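Local coordinates for putative Transcriptional Regulator (Rhodococcus sp., PDB 2IA2), which probably regulates transcription as an IclR-family protein, with a helix-turn-helix domain for DNA and a C-terminal domain likely to sense a small effector, at residues Q173-T181 with L201-L209. Sequence-based numbering, arbitrary orientation.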
loop_
_atom_site.group_PDB
_atom_site.type_symbol
_atom_site.label_atom_id
_atom_site.label_comp_id
_atom_site.label_asym_id
_atom_site.label_seq_id
_atom_site.Cartn_x
_atom_site.Cartn_y
_atom_site.Cartn_z
ATOM N N GLN A 173 12.068 37.376 -3.628
ATOM C CA GLN A 173 11.733 38.611 -2.876
ATOM C C GLN A 173 12.512 38.715 -1.563
ATOM O O GLN A 173 12.842 37.700 -0.968
ATOM C CB GLN A 173 10.241 38.681 -2.574
ATOM C CG GLN A 173 9.390 38.285 -3.735
ATOM C CD GLN A 173 8.025 38.898 -3.687
ATOM O OE1 GLN A 173 7.210 38.594 -2.805
ATOM N NE2 GLN A 173 7.749 39.765 -4.652
ATOM N N ARG A 174 12.815 39.933 -1.115
ATOM C CA ARG A 174 13.500 40.121 0.172
ATOM C C ARG A 174 12.437 40.060 1.255
ATOM O O ARG A 174 11.848 41.076 1.598
ATOM C CB ARG A 174 14.239 41.459 0.219
ATOM N N LEU A 175 12.159 38.869 1.771
ATOM C CA LEU A 175 11.136 38.694 2.805
ATOM C C LEU A 175 11.551 39.191 4.205
ATOM O O LEU A 175 10.720 39.717 4.952
ATOM C CB LEU A 175 10.677 37.217 2.864
ATOM C CG LEU A 175 10.187 36.569 1.553
ATOM C CD1 LEU A 175 9.893 35.067 1.723
ATOM C CD2 LEU A 175 8.954 37.301 1.013
ATOM N N THR A 176 12.814 38.966 4.571
ATOM C CA THR A 176 13.395 39.428 5.846
ATOM C C THR A 176 14.752 40.011 5.472
ATOM O O THR A 176 15.144 39.908 4.299
ATOM C CB THR A 176 13.597 38.265 6.880
ATOM O OG1 THR A 176 14.699 37.425 6.494
ATOM C CG2 THR A 176 12.360 37.426 7.003
ATOM N N GLU A 177 15.488 40.573 6.436
ATOM C CA GLU A 177 16.875 41.003 6.165
ATOM C C GLU A 177 17.829 39.846 5.878
ATOM O O GLU A 177 18.937 40.054 5.373
ATOM C CB GLU A 177 17.440 41.914 7.288
ATOM C CG GLU A 177 16.852 43.338 7.326
ATOM N N ARG A 178 17.409 38.617 6.177
ATOM C CA ARG A 178 18.285 37.448 5.934
ATOM C C ARG A 178 17.939 36.570 4.758
ATOM O O ARG A 178 18.615 35.582 4.530
ATOM C CB ARG A 178 18.402 36.594 7.176
ATOM C CG ARG A 178 18.871 37.406 8.334
ATOM C CD ARG A 178 18.560 36.682 9.579
ATOM N NE ARG A 178 19.470 35.558 9.737
ATOM C CZ ARG A 178 20.530 35.589 10.523
ATOM N NH1 ARG A 178 20.802 36.684 11.211
ATOM N NH2 ARG A 178 21.301 34.526 10.621
ATOM N N THR A 179 16.895 36.916 4.021
ATOM C CA THR A 179 16.512 36.133 2.865
ATOM C C THR A 179 17.633 36.179 1.826
ATOM O O THR A 179 18.114 37.252 1.470
ATOM C CB THR A 179 15.195 36.637 2.221
ATOM O OG1 THR A 179 14.191 36.767 3.219
ATOM C CG2 THR A 179 14.725 35.652 1.144
ATOM N N ILE A 180 18.054 34.997 1.369
ATOM C CA ILE A 180 18.978 34.876 0.242
ATOM C C ILE A 180 18.401 35.644 -0.935
ATOM O O ILE A 180 17.190 35.573 -1.238
ATOM C CB ILE A 180 19.206 33.422 -0.150
ATOM C CG1 ILE A 180 20.187 32.771 0.820
ATOM C CG2 ILE A 180 19.684 33.309 -1.592
ATOM C CD1 ILE A 180 20.436 31.269 0.536
ATOM N N THR A 181 19.265 36.395 -1.598
ATOM C CA THR A 181 18.780 37.293 -2.611
ATOM C C THR A 181 19.281 37.035 -4.039
ATOM O O THR A 181 18.752 37.612 -4.988
ATOM C CB THR A 181 19.002 38.745 -2.173
ATOM O OG1 THR A 181 17.877 39.535 -2.604
ATOM C CG2 THR A 181 20.391 39.288 -2.654
ATOM N N LEU A 201 16.826 26.483 7.829
ATOM C CA LEU A 201 16.455 27.796 7.391
ATOM C C LEU A 201 16.364 28.714 8.562
ATOM O O LEU A 201 15.600 28.485 9.437
ATOM C CB LEU A 201 15.147 27.762 6.641
ATOM C CG LEU A 201 14.956 28.942 5.738
ATOM C CD1 LEU A 201 14.467 28.507 4.440
ATOM C CD2 LEU A 201 14.058 29.934 6.370
ATOM N N ASP A 202 17.202 29.728 8.579
ATOM C CA ASP A 202 17.360 30.604 9.732
ATOM C C ASP A 202 16.782 31.967 9.422
ATOM O O ASP A 202 17.440 32.816 8.887
ATOM C CB ASP A 202 18.817 30.744 10.119
ATOM C CG ASP A 202 19.017 31.602 11.353
ATOM O OD1 ASP A 202 18.072 31.872 12.060
ATOM O OD2 ASP A 202 20.141 31.996 11.613
ATOM N N GLN A 203 15.513 32.117 9.714
ATOM C CA GLN A 203 14.799 33.411 9.627
ATOM C C GLN A 203 14.792 34.109 8.256
ATOM O O GLN A 203 14.863 35.328 8.189
ATOM C CB GLN A 203 15.272 34.386 10.725
ATOM C CG GLN A 203 15.609 33.704 12.034
ATOM C CD GLN A 203 16.015 34.656 13.113
ATOM O OE1 GLN A 203 15.306 35.614 13.382
ATOM N NE2 GLN A 203 17.132 34.374 13.777
ATOM N N GLU A 204 14.680 33.334 7.177
ATOM C CA GLU A 204 14.571 33.908 5.835
ATOM C C GLU A 204 13.108 34.093 5.421
ATOM O O GLU A 204 12.812 34.812 4.448
ATOM C CB GLU A 204 15.280 33.030 4.818
ATOM C CG GLU A 204 16.796 32.965 5.025
ATOM C CD GLU A 204 17.504 32.266 3.882
ATOM O OE1 GLU A 204 17.196 32.579 2.718
ATOM O OE2 GLU A 204 18.377 31.424 4.131
ATOM N N LEU A 205 12.212 33.447 6.162
ATOM C CA LEU A 205 10.781 33.512 5.867
ATOM C C LEU A 205 10.171 34.578 6.776
ATOM O O LEU A 205 9.534 35.529 6.314
ATOM C CB LEU A 205 10.102 32.142 6.069
ATOM C CG LEU A 205 8.600 32.024 5.740
ATOM C CD1 LEU A 205 8.254 32.444 4.310
ATOM C CD2 LEU A 205 8.120 30.592 6.027
ATOM N N GLU A 206 10.416 34.433 8.067
ATOM C CA GLU A 206 9.904 35.385 9.035
ATOM C C GLU A 206 10.959 35.557 10.126
ATOM O O GLU A 206 11.641 34.596 10.508
ATOM C CB GLU A 206 8.560 34.845 9.567
ATOM C CG GLU A 206 7.726 35.829 10.317
ATOM C CD GLU A 206 6.298 35.384 10.435
ATOM O OE1 GLU A 206 5.517 35.575 9.483
ATOM O OE2 GLU A 206 5.943 34.830 11.483
ATOM N N ALA A 207 11.136 36.784 10.612
ATOM C CA ALA A 207 12.150 37.047 11.644
ATOM C C ALA A 207 11.771 36.279 12.917
ATOM O O ALA A 207 10.622 36.199 13.251
ATOM C CB ALA A 207 12.258 38.565 11.946
ATOM N N GLY A 208 12.753 35.730 13.627
ATOM C CA GLY A 208 12.440 34.980 14.848
ATOM C C GLY A 208 11.970 33.542 14.612
ATOM O O GLY A 208 11.611 32.854 15.562
ATOM N N LEU A 209 11.933 33.095 13.361
ATOM C CA LEU A 209 11.438 31.719 13.075
ATOM C C LEU A 209 12.503 30.889 12.434
ATOM O O LEU A 209 13.125 31.331 11.483
ATOM C CB LEU A 209 10.190 31.745 12.155
ATOM C CG LEU A 209 9.621 30.443 11.535
ATOM C CD1 LEU A 209 9.016 29.548 12.602
ATOM C CD2 LEU A 209 8.550 30.812 10.616
HETATM O O HOH W 1 20.079 33.125 7.907
#
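With chi1 at 73°, T176 holds OG1 between its own N and carbonyl carbon, where it meets Q203 O across the contact; T179 instead sets OG1 anti to its carbonyl carbon and delivers it to E204 O. T176 OG1 donates to Q203 O and T179 OG1 to E204 O, each over 2.7 Å: the first lies in the carbonyl plane of Q203 on a lone pair, whereas the second sits slightly tilted from that of E204. Each oxygen also accepts a backbone N-H of its own segment, OG1 of T176 from R178 N, which makes an ST turn, and OG1 of T179 from T176 N, so the 176-179 type I turn is held in shape by the same hydroxyls that bind the 201-209 segment.

The extended side chain of E204 passes beside R178 O and brings OE1 to I180 N at 2.9 Å. That bond is nearly straight at the hydrogen (176°) but reaches OE1 from above the carboxylate plane. R152 of helix 149-156 forms a salt bridge with the same oxygen; an alanine here would probably leave I180 N and the R152 guanidinium without this shared acceptor.

R178, an exposed side chain, places NH2 3.0 Å from D202 OD2 in a salt bridge, the two planar groups 53° apart; water 1 links R178 NE to D202 O, and R210 pairs with D202 OD1. L175 and L205 lie side by side, CD1 to CD1 4.0 Å.

The contact thus joins the loop between helices 160-169 and 183-196 to the connection from strand 199-202, outermost of its antiparallel sheet within this chain, into strand 209-217, at the surface of the IclR C-terminal domain (GAF clan), while I180 packs on L186 and A189 of helix 183-196.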